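Local coordinates for HIT domain-containing protein (Sulfolobus tokodaii, PDB 2EO4), which is a zinc-binding histidine triad (HIT) family protein that probably binds nucleotides and may hydrolyse their phosphate linkages, with adenylylsulfate as a possible substrate, at the interface of chains A and B. Residues are numbered along the deposited sequence; one frame, centred on the assembly and turned at random. Chains: chain A/B, 150aa long hypothetical histidine triad nucleotide-binding protein.

Contact 1: the interface of chains A and B. Residues chain A 78-82; chain B 80-83.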
ATOM      1  N   LEU A  78      -6.377   5.458  -8.592  1.00 20.95           N
ATOM      2  CA  LEU A  78      -5.938   4.094  -8.317  1.00 20.88           C
ATOM      3  C   LEU A  78      -5.917   3.874  -6.816  1.00 19.65           C
ATOM      4  O   LEU A  78      -5.565   4.776  -6.062  1.00 20.12           O
ATOM      5  CB  LEU A  78      -4.517   3.857  -8.831  1.00 21.09           C
ATOM      6  CG  LEU A  78      -4.191   4.058 -10.313  1.00 20.14           C
ATOM      7  CD1 LEU A  78      -2.676   3.988 -10.484  1.00 23.10           C
ATOM      8  CD2 LEU A  78      -4.888   3.004 -11.159  1.00 22.38           C
ATOM      9  N   ARG A  79      -6.300   2.670  -6.402  1.00 22.17           N
ATOM     10  CA  ARG A  79      -6.277   2.281  -4.997  1.00 22.62           C
ATOM     11  C   ARG A  79      -5.147   1.260  -4.890  1.00 19.93           C
ATOM     12  O   ARG A  79      -5.162   0.259  -5.601  1.00 19.02           O
ATOM     13  CB  ARG A  79      -7.587   1.589  -4.592  1.00 27.61           C
ATOM     14  CG  ARG A  79      -8.851   2.432  -4.683  1.00 32.53           C
ATOM     15  CD  ARG A  79     -10.095   1.540  -4.643  1.00 38.93           C
ATOM     16  NE  ARG A  79     -10.119   0.668  -3.468  1.00 43.65           N
ATOM     17  CZ  ARG A  79     -10.896  -0.405  -3.345  1.00 45.63           C
ATOM     18  NH1 ARG A  79     -11.724  -0.748  -4.325  1.00 44.69           N
ATOM     19  NH2 ARG A  79     -10.841  -1.142  -2.241  1.00 47.30           N
ATOM     20  N   LEU A  80      -4.166   1.519  -4.027  1.00 19.74           N
ATOM     21  CA  LEU A  80      -3.061   0.584  -3.822  1.00 19.82           C
ATOM     22  C   LEU A  80      -3.205   0.003  -2.422  1.00 19.38           C
ATOM     23  O   LEU A  80      -3.410   0.746  -1.461  1.00 21.88           O
ATOM     24  CB  LEU A  80      -1.709   1.288  -3.906  1.00 20.92           C
ATOM     25  CG  LEU A  80      -1.394   2.074  -5.174  1.00 24.18           C
ATOM     26  CD1 LEU A  80       0.071   2.481  -5.157  1.00 23.56           C
ATOM     27  CD2 LEU A  80      -1.716   1.242  -6.392  1.00 24.60           C
ATOM     28  N   LEU A  81      -3.107  -1.313  -2.298  1.00 19.11           N
ATOM     29  CA  LEU A  81      -3.226  -1.900  -0.972  1.00 19.99           C
ATOM     30  C   LEU A  81      -2.613  -3.278  -0.845  1.00 18.74           C
ATOM     31  O   LEU A  81      -2.423  -3.995  -1.825  1.00 18.06           O
ATOM     32  CB  LEU A  81      -4.693  -1.981  -0.548  1.00 24.32           C
ATOM     33  CG  LEU A  81      -5.598  -2.936  -1.333  1.00 28.06           C
ATOM     34  CD1 LEU A  81      -6.755  -3.381  -0.451  1.00 33.87           C
ATOM     35  CD2 LEU A  81      -6.112  -2.250  -2.587  1.00 32.52           C
ATOM     36  N   THR A  82      -2.279  -3.631   0.390  1.00 18.85           N
ATOM     37  CA  THR A  82      -1.748  -4.949   0.665  1.00 19.39           C
ATOM     38  C   THR A  82      -2.302  -5.322   2.024  1.00 19.67           C
ATOM     39  O   THR A  82      -2.395  -4.480   2.925  1.00 20.40           O
ATOM     40  CB  THR A  82      -0.199  -4.982   0.665  1.00 19.74           C
ATOM     41  OG1 THR A  82       0.236  -6.342   0.793  1.00 22.02           O
ATOM     42  CG2 THR A  82       0.377  -4.131   1.790  1.00 20.70           C
TER
ATOM     43  N   LEU B  80      -2.866  -2.161   4.796  1.00 19.74           N
ATOM     44  CA  LEU B  80      -2.016  -1.048   4.377  1.00 19.82           C
ATOM     45  C   LEU B  80      -2.558  -0.529   3.053  1.00 19.38           C
ATOM     46  O   LEU B  80      -2.828  -1.315   2.143  1.00 21.88           O
ATOM     47  CB  LEU B  80      -0.573  -1.496   4.155  1.00 20.92           C
ATOM     48  CG  LEU B  80       0.142  -2.189   5.311  1.00 24.18           C
ATOM     49  CD1 LEU B  80       1.618  -2.327   4.972  1.00 23.56           C
ATOM     50  CD2 LEU B  80      -0.056  -1.404   6.585  1.00 24.60           C
ATOM     51  N   LEU B  81      -2.726   0.780   2.935  1.00 19.11           N
ATOM     52  CA  LEU B  81      -3.229   1.311   1.678  1.00 19.99           C
ATOM     53  C   LEU B  81      -2.915   2.774   1.449  1.00 18.74           C
ATOM     54  O   LEU B  81      -2.650   3.532   2.380  1.00 18.06           O
ATOM     55  CB  LEU B  81      -4.744   1.120   1.580  1.00 24.32           C
ATOM     56  CG  LEU B  81      -5.615   1.912   2.559  1.00 28.06           C
ATOM     57  CD1 LEU B  81      -6.995   2.126   1.955  1.00 33.87           C
ATOM     58  CD2 LEU B  81      -5.717   1.170   3.881  1.00 32.52           C
ATOM     59  N   THR B  82      -2.922   3.157   0.178  1.00 18.85           N
ATOM     60  CA  THR B  82      -2.707   4.542  -0.178  1.00 19.39           C
ATOM     61  C   THR B  82      -3.596   4.783  -1.379  1.00 19.67           C
ATOM     62  O   THR B  82      -3.728   3.921  -2.255  1.00 20.40           O
ATOM     63  CB  THR B  82      -1.225   4.852  -0.510  1.00 19.74           C
ATOM     64  OG1 THR B  82      -1.078   6.265  -0.701  1.00 22.02           O
ATOM     65  CG2 THR B  82      -0.761   4.096  -1.748  1.00 20.70           C
ATOM     66  N   ASN B  83      -4.224   5.950  -1.400  1.00 19.03           N
ATOM     67  CA  ASN B  83      -5.146   6.297  -2.469  1.00 20.99           C
ATOM     68  C   ASN B  83      -4.607   7.379  -3.380  1.00 19.95           C
ATOM     69  O   ASN B  83      -3.987   8.336  -2.923  1.00 20.46           O
ATOM     70  CB  ASN B  83      -6.472   6.749  -1.864  1.00 21.77           C
ATOM     71  CG  ASN B  83      -7.093   5.686  -0.993  1.00 21.85           C
ATOM     72  OD1 ASN B  83      -7.264   4.547  -1.424  1.00 22.35           O
ATOM     73  ND2 ASN B  83      -7.443   6.052   0.242  1.00 22.44           N
TER
HETATM   74  O   HOH W   1      -6.496   1.759  -1.667  1.00 36.19           O
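A:Leu80 and B:Thr82 form one rung of an antiparallel strand pairing across the two-fold axis. A:Thr82 and B:Leu80 form its twin. Strand 77-84 of each chain lies at the edge where the two chains meet, so the pairing joins their sheets. This is the dimer arrangement typical of HINT-type HIT proteins, and it is probably the biological one.

A:Leu80 N donates to B:Thr82 O at 3.0 Å. In return B:Thr82 N donates to A:Leu80 O at 3.0 Å. The same pair of bonds recurs at the twin rung.

The side chains of A:Leu80 and B:Thr82 run side by side in the same direction. B:Thr82 CG2, the methyl, lies against A:Leu80 CB at 3.7 Å. It also reaches A:Leu80 CD1 at 3.9 Å. B:Thr82 has OG1 anti to its backbone N (chi1 -174°), which places the methyl between the N and the carbonyl carbon and on the leucine.

A:Leu81 and B:Leu81 face each other at the axis. A:Leu81 CB and B:Leu81 CB are 3.8 Å apart, on the face of the sheet opposite the A:Leu80 and B:Thr82 side chains. A:Leu81 CB also packs on the backbone carbonyl B:Leu80 O, at 3.3 Å.

Further along, A:Arg79 pairs with B:Asn83. Their side chains lie alongside each other, but only loosely. A water bridges the strands here. A:Leu80 O, besides the amide of B:Thr82, meets this water at a longer 3.3 Å. The water also meets the side-chain carbonyl oxygen B:Asn83 OD1, 2.9 Å away.

Contact 2: the interface of chains A and B. Residues chain A 59, 62-63, 80; chain B 47, 55, 59.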
ATOM      1  N   ALA A  59       8.266  -1.191  -4.052  1.00 22.06           N
ATOM      2  CA  ALA A  59       7.630   0.122  -4.127  1.00 23.75           C
ATOM      3  C   ALA A  59       7.878   0.781  -5.482  1.00 23.51           C
ATOM      4  O   ALA A  59       6.996   1.438  -6.033  1.00 23.30           O
ATOM      5  CB  ALA A  59       8.145   1.020  -3.011  1.00 23.15           C
ATOM      6  N   VAL A  62       5.824  -1.016  -8.143  1.00 20.61           N
ATOM      7  CA  VAL A  62       4.429  -0.618  -7.992  1.00 20.32           C
ATOM      8  C   VAL A  62       4.195   0.740  -8.667  1.00 20.22           C
ATOM      9  O   VAL A  62       3.188   0.938  -9.345  1.00 21.21           O
ATOM     10  CB  VAL A  62       4.037  -0.547  -6.496  1.00 20.86           C
ATOM     11  CG1 VAL A  62       2.676   0.132  -6.328  1.00 20.50           C
ATOM     12  CG2 VAL A  62       3.970  -1.954  -5.928  1.00 21.16           C
ATOM     13  N   LYS A  63       5.130   1.670  -8.506  1.00 20.49           N
ATOM     14  CA  LYS A  63       4.961   2.976  -9.151  1.00 21.20           C
ATOM     15  C   LYS A  63       4.904   2.833 -10.674  1.00 21.29           C
ATOM     16  O   LYS A  63       3.993   3.348 -11.323  1.00 20.41           O
ATOM     17  CB  LYS A  63       6.103   3.934  -8.793  1.00 21.99           C
ATOM     18  CG  LYS A  63       5.972   5.293  -9.498  1.00 22.59           C
ATOM     19  CD  LYS A  63       7.117   6.252  -9.180  1.00 24.91           C
ATOM     20  CE  LYS A  63       6.978   7.537  -9.994  1.00 26.19           C
ATOM     21  NZ  LYS A  63       8.022   8.560  -9.670  1.00 26.49           N
ATOM     22  N   LEU A  80      -4.166   1.519  -4.027  1.00 19.74           N
ATOM     23  CA  LEU A  80      -3.061   0.584  -3.822  1.00 19.82           C
ATOM     24  C   LEU A  80      -3.205   0.003  -2.422  1.00 19.38           C
ATOM     25  O   LEU A  80      -3.410   0.746  -1.461  1.00 21.88           O
ATOM     26  CB  LEU A  80      -1.709   1.288  -3.906  1.00 20.92           C
ATOM     27  CG  LEU A  80      -1.394   2.074  -5.174  1.00 24.18           C
ATOM     28  CD1 LEU A  80       0.071   2.481  -5.157  1.00 23.56           C
ATOM     29  CD2 LEU A  80      -1.716   1.242  -6.392  1.00 24.60           C
TER
ATOM     30  N   TYR B  47       1.165   8.952  -4.412  1.00 22.45           N
ATOM     31  CA  TYR B  47       2.214   7.950  -4.582  1.00 22.71           C
ATOM     32  C   TYR B  47       2.969   8.053  -5.911  1.00 23.88           C
ATOM     33  O   TYR B  47       4.186   7.875  -5.960  1.00 23.48           O
ATOM     34  CB  TYR B  47       1.583   6.555  -4.446  1.00 22.66           C
ATOM     35  CG  TYR B  47       2.563   5.407  -4.326  1.00 23.88           C
ATOM     36  CD1 TYR B  47       3.133   4.822  -5.456  1.00 23.51           C
ATOM     37  CD2 TYR B  47       2.903   4.894  -3.076  1.00 22.32           C
ATOM     38  CE1 TYR B  47       4.013   3.746  -5.345  1.00 24.77           C
ATOM     39  CE2 TYR B  47       3.783   3.820  -2.952  1.00 23.08           C
ATOM     40  CZ  TYR B  47       4.331   3.251  -4.087  1.00 24.17           C
ATOM     41  OH  TYR B  47       5.196   2.189  -3.962  1.00 26.56           O
ATOM     42  N   LEU B  55       9.979   6.716  -2.098  1.00 24.15           N
ATOM     43  CA  LEU B  55       9.100   5.550  -2.029  1.00 23.45           C
ATOM     44  C   LEU B  55       9.794   4.355  -1.386  1.00 24.96           C
ATOM     45  O   LEU B  55       9.177   3.597  -0.636  1.00 23.84           O
ATOM     46  CB  LEU B  55       8.602   5.170  -3.430  1.00 23.85           C
ATOM     47  CG  LEU B  55       7.642   6.155  -4.102  1.00 23.76           C
ATOM     48  CD1 LEU B  55       7.228   5.621  -5.466  1.00 26.30           C
ATOM     49  CD2 LEU B  55       6.409   6.355  -3.223  1.00 24.47           C
ATOM     50  N   ALA B  59       8.593   2.730   2.209  1.00 22.06           N
ATOM     51  CA  ALA B  59       8.233   1.326   2.393  1.00 23.75           C
ATOM     52  C   ALA B  59       8.879   0.749   3.650  1.00 23.51           C
ATOM     53  O   ALA B  59       8.268  -0.045   4.364  1.00 23.30           O
ATOM     54  CB  ALA B  59       8.649   0.513   1.175  1.00 23.15           C
TER
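B:Tyr47 carries its ring anti to the backbone N (chi1 -169°), with the ring plane turned by chi2 -84°. This sends the phenol tip across to helix 52-72 of chain A. The residue lies in the 3-10 helix 47-49 of a HIT family protein. It fits between helix 52-72 and strand 77-84 of chain A, with helix 52-72 of its own chain behind it.

The hydroxyl B:Tyr47 OH donates a hydrogen bond to the backbone carbonyl A:Ala59 O at 2.8 Å. The donor comes from the side of the carbonyl, with a C=O...donor angle of 106°, and is tilted from its plane. The same oxygen lies 3.1 Å from A:Lys63 N, one helical turn on. The tyrosine thus adds a second polar neighbour to a carbonyl that already faces the amide of A:Lys63 within its own helix. A:Lys63 N lies at the ring edge, in the ring plane.

The ring is clamped from both faces. On one, A:Leu80 CD1 sits 4.0 Å from the ring centroid in a CH-pi contact, offset toward the rim. On the other, B:Leu55 CD2 of the tyrosine's own chain sits over the centre. A:Val62 CG1 touches B:Tyr47 CE1 at 4.0 Å, its side chain crossing the tyrosine at about a right angle. A phenylalanine in place of B:Tyr47 would probably keep much of this packing but leave A:Ala59 O without its partner from across the interface.

The extended A:Lys63 side chain runs across that of B:Leu55 at about a right angle. Its aliphatic CD meets B:Leu55 CD1 at 3.8 Å. Where the two helices meet, the methyl A:Ala59 CB packs on the carbonyl B:Leu55 O at 3.7 Å. It also faces its own copy, with A:Ala59 CB and B:Ala59 CB 4.2 Å apart.

The C-alpha centres of contact 1 and contact 2 are about 9 Å apart, and A:Leu80 belongs to both. Its backbone and the base of its side chain serve contact 1, and its CD1 methyl end also serves contact 2. The two contacts are therefore successive layers of one two-fold interface, sheet and helix. The strand pairing of contact 1 straddles the two-fold axis, while contact 2 recurs with the chains exchanged. Their centres lie about 9 Å and 11 Å from A:His96, the predicted nucleotidylated histidine. The interface may thus help to hold the strands and helices around the active site in place.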